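Local coordinates for protein TrwG component of type IV secretion system (PDB 4JF8) that is a VirB8-family component of a bacterial type IV secretion system and probably serves, as its relatives do, in assembling the membrane-spanning secretion channel, at residues Ala77-Glu82 against Phe164-Tyr169. Residues are numbered along the deposited sequence; the frame is centred on the assembly and turned at random.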
ATOM      1  N   ALA A  77       3.534  -5.115 -19.501  1.00 10.69           N
ATOM      2  CA  ALA A  77       4.925  -5.382 -19.839  1.00 10.83           C
ATOM      3  C   ALA A  77       5.604  -4.195 -20.527  1.00 11.00           C
ATOM      4  O   ALA A  77       6.727  -3.828 -20.198  1.00 11.15           O
ATOM      5  CB  ALA A  77       5.000  -6.635 -20.705  1.00 11.48           C
ATOM      6  N   ALA A  78       4.920  -3.575 -21.473  1.00 11.28           N
ATOM      7  CA  ALA A  78       5.497  -2.449 -22.190  1.00 11.31           C
ATOM      8  C   ALA A  78       5.744  -1.243 -21.273  1.00 10.65           C
ATOM      9  O   ALA A  78       6.761  -0.559 -21.370  1.00 10.98           O
ATOM     10  CB  ALA A  78       4.645  -2.034 -23.375  1.00 12.52           C
ATOM     11  N   VAL A  79       4.810  -1.009 -20.344  1.00  9.98           N
ATOM     12  CA  VAL A  79       4.973   0.107 -19.413  1.00  9.71           C
ATOM     13  C   VAL A  79       6.062  -0.224 -18.376  1.00  9.71           C
ATOM     14  O   VAL A  79       6.839   0.638 -17.971  1.00  9.82           O
ATOM     15  CB  VAL A  79       3.620   0.493 -18.792  1.00  9.45           C
ATOM     16  CG1 VAL A  79       3.772   1.526 -17.695  1.00  9.37           C
ATOM     17  CG2 VAL A  79       2.696   1.047 -19.866  1.00  9.56           C
ATOM     18  N   GLN A  80       6.130  -1.484 -17.961  1.00  9.62           N
ATOM     19  CA  GLN A  80       7.240  -1.952 -17.125  1.00  9.67           C
ATOM     20  C   GLN A  80       8.574  -1.598 -17.738  1.00 10.13           C
ATOM     21  O   GLN A  80       9.458  -1.071 -17.050  1.00  9.93           O
ATOM     22  CB  GLN A  80       7.182  -3.471 -16.947  1.00 10.02           C
ATOM     23  CG  GLN A  80       6.116  -3.965 -16.000  1.00 10.19           C
ATOM     24  CD  GLN A  80       6.065  -5.469 -15.929  1.00 11.16           C
ATOM     25  OE1 GLN A  80       6.624  -6.178 -16.771  1.00 12.04           O
ATOM     26  NE2 GLN A  80       5.365  -5.972 -14.934  1.00 11.43           N
ATOM     27  N   GLN A  81       8.750  -1.896 -19.026  1.00 10.73           N
ATOM     28  CA  GLN A  81      10.042  -1.620 -19.662  1.00 11.59           C
ATOM     29  C   GLN A  81      10.383  -0.134 -19.632  1.00 11.26           C
ATOM     30  O   GLN A  81      11.527   0.231 -19.394  1.00 12.46           O
ATOM     31  CB  GLN A  81      10.084  -2.167 -21.089  1.00 12.79           C
ATOM     32  CG  GLN A  81      10.089  -3.698 -21.152  1.00 13.63           C
ATOM     33  CD  GLN A  81      11.367  -4.259 -20.575  1.00 14.81           C
ATOM     34  OE1 GLN A  81      12.476  -3.883 -21.012  1.00 17.83           O
ATOM     35  NE2 GLN A  81      11.247  -5.112 -19.581  1.00 14.84           N
ATOM     36  N   GLU A  82       9.377   0.722 -19.831  1.00 10.93           N
ATOM     37  CA  GLU A  82       9.574   2.177 -19.756  1.00 10.98           C
ATOM     38  C   GLU A  82       9.985   2.594 -18.340  1.00 10.47           C
ATOM     39  O   GLU A  82      10.941   3.351 -18.166  1.00 10.90           O
ATOM     40  CB  GLU A  82       8.309   2.886 -20.195  1.00 11.29           C
ATOM     41  CG  GLU A  82       8.013   2.711 -21.670  1.00 12.15           C
ATOM     42  CD  GLU A  82       6.657   3.220 -22.082  1.00 13.02           C
ATOM     43  OE1 GLU A  82       5.832   3.542 -21.211  1.00 13.15           O
ATOM     44  OE2 GLU A  82       6.401   3.275 -23.313  1.00 14.62           O
ATOM     45  N   PHE A 164      -5.780  -4.581 -12.279  1.00  9.09           N
ATOM     46  CA  PHE A 164      -5.509  -3.230 -12.744  1.00  8.79           C
ATOM     47  C   PHE A 164      -4.171  -3.193 -13.465  1.00  8.98           C
ATOM     48  O   PHE A 164      -3.183  -3.695 -12.963  1.00  8.67           O
ATOM     49  CB  PHE A 164      -5.477  -2.274 -11.547  1.00  8.95           C
ATOM     50  CG  PHE A 164      -5.130  -0.843 -11.902  1.00  8.85           C
ATOM     51  CD1 PHE A 164      -6.083   0.010 -12.444  1.00  8.83           C
ATOM     52  CD2 PHE A 164      -3.867  -0.342 -11.662  1.00  8.87           C
ATOM     53  CE1 PHE A 164      -5.780   1.331 -12.750  1.00  9.02           C
ATOM     54  CE2 PHE A 164      -3.573   0.963 -11.972  1.00  8.91           C
ATOM     55  CZ  PHE A 164      -4.531   1.794 -12.498  1.00  8.99           C
ATOM     56  N   GLN A 165      -4.160  -2.584 -14.643  1.00  9.15           N
ATOM     57  CA  GLN A 165      -2.963  -2.462 -15.465  1.00  9.56           C
ATOM     58  C   GLN A 165      -2.925  -1.100 -16.117  1.00  9.24           C
ATOM     59  O   GLN A 165      -3.876  -0.708 -16.821  1.00  9.81           O
ATOM     60  CB  GLN A 165      -2.902  -3.531 -16.555  1.00  9.68           C
ATOM     61  CG  GLN A 165      -2.735  -4.944 -16.048  1.00 10.11           C
ATOM     62  CD  GLN A 165      -1.339  -5.215 -15.543  1.00 10.40           C
ATOM     63  OE1 GLN A 165      -0.977  -4.900 -14.382  1.00 11.35           O
ATOM     64  NE2 GLN A 165      -0.540  -5.783 -16.394  1.00 10.74           N
ATOM     65  N   VAL A 166      -1.829  -0.386 -15.883  1.00  9.19           N
ATOM     66  CA  VAL A 166      -1.547   0.847 -16.609  1.00  8.95           C
ATOM     67  C   VAL A 166      -0.983   0.439 -17.961  1.00  9.43           C
ATOM     68  O   VAL A 166       0.050  -0.259 -18.041  1.00  9.68           O
ATOM     69  CB  VAL A 166      -0.600   1.743 -15.824  1.00  8.72           C
ATOM     70  CG1 VAL A 166      -0.075   2.893 -16.685  1.00  8.87           C
ATOM     71  CG2 VAL A 166      -1.288   2.261 -14.577  1.00  8.69           C
ATOM     72  N   THR A 167      -1.661   0.890 -19.026  1.00  9.52           N
ATOM     73  CA  THR A 167      -1.312   0.533 -20.403  1.00 10.36           C
ATOM     74  C   THR A 167      -0.520   1.628 -21.099  1.00  9.99           C
ATOM     75  O   THR A 167       0.127   1.372 -22.114  1.00 10.42           O
ATOM     76  CB  THR A 167      -2.577   0.246 -21.226  1.00 11.27           C
ATOM     77  OG1 THR A 167      -3.403   1.421 -21.210  1.00 13.05           O
ATOM     78  CG2 THR A 167      -3.324  -0.954 -20.643  1.00 12.19           C
ATOM     79  N   SER A 168      -0.578   2.843 -20.560  1.00  9.94           N
ATOM     80  CA  SER A 168       0.244   3.961 -21.035  1.00 10.40           C
ATOM     81  C   SER A 168       0.406   4.954 -19.906  1.00  9.81           C
ATOM     82  O   SER A 168      -0.506   5.148 -19.123  1.00  9.57           O
ATOM     83  CB  SER A 168      -0.357   4.620 -22.287  1.00 11.66           C
ATOM     84  OG  SER A 168      -1.568   5.256 -22.022  1.00 13.25           O
ATOM     85  N   TYR A 169       1.563   5.592 -19.835  1.00  9.29           N
ATOM     86  CA  TYR A 169       1.828   6.547 -18.771  1.00  9.15           C
ATOM     87  C   TYR A 169       2.854   7.554 -19.238  1.00  9.56           C
ATOM     88  O   TYR A 169       3.958   7.182 -19.607  1.00  9.61           O
ATOM     89  CB  TYR A 169       2.332   5.821 -17.528  1.00  8.94           C
ATOM     90  CG  TYR A 169       2.548   6.708 -16.337  1.00  8.69           C
ATOM     91  CD1 TYR A 169       1.534   6.897 -15.410  1.00  8.62           C
ATOM     92  CD2 TYR A 169       3.762   7.337 -16.097  1.00  9.20           C
ATOM     93  CE1 TYR A 169       1.720   7.680 -14.295  1.00  8.77           C
ATOM     94  CE2 TYR A 169       3.953   8.120 -14.990  1.00  8.89           C
ATOM     95  CZ  TYR A 169       2.927   8.290 -14.083  1.00  8.87           C
ATOM     96  OH  TYR A 169       3.076   9.061 -12.950  1.00 10.24           O
TER
HETATM   97  O   HOH W   1       5.556   4.891 -18.828  1.00 10.37           O
HETATM   98  O   HOH W   2       3.389   4.560 -21.898  1.00 11.94           O
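With CG1 anti to its backbone N (chi1 173°) and CG2 anti to its carbonyl carbon, Val79 points its CB at strand 164-169 and sets its two methyls on different parts of it. CG2 comes down on backbone rather than side chain, lying 3.4 Å from Thr167 O and 3.5 Å from Val166 O, while CG1 meets CG1 of Val166 at 4.2 Å. No direct hydrogen bond joins the two segments. Polar linkage passes instead through two waters gripped by one carboxylate oxygen: Glu82 OE1 accepts a hydrogen bond from each, and one water donates in turn to Tyr169 O (2.9 Å), whereas the other accepts from Tyr169 N (2.9 Å). Water thus bridges the 4.4 Å between Glu82 OE1 and Tyr169 O. Tyr52 of helix 42-57 packs on both valines, and the Tyr169 hydroxyl is hydrogen-bonded to Glu57 of the same helix. Axes of the two segments approach to 7.5 Å at 59°. Thr167 and Ser168 face Gly144 of the neighbouring strand 137-147 in a classic beta bulge, where helix 77-85 packs against the sheet's edge strand in the NTF2-like fold of what is probably the periplasmic domain of this VirB8-family protein.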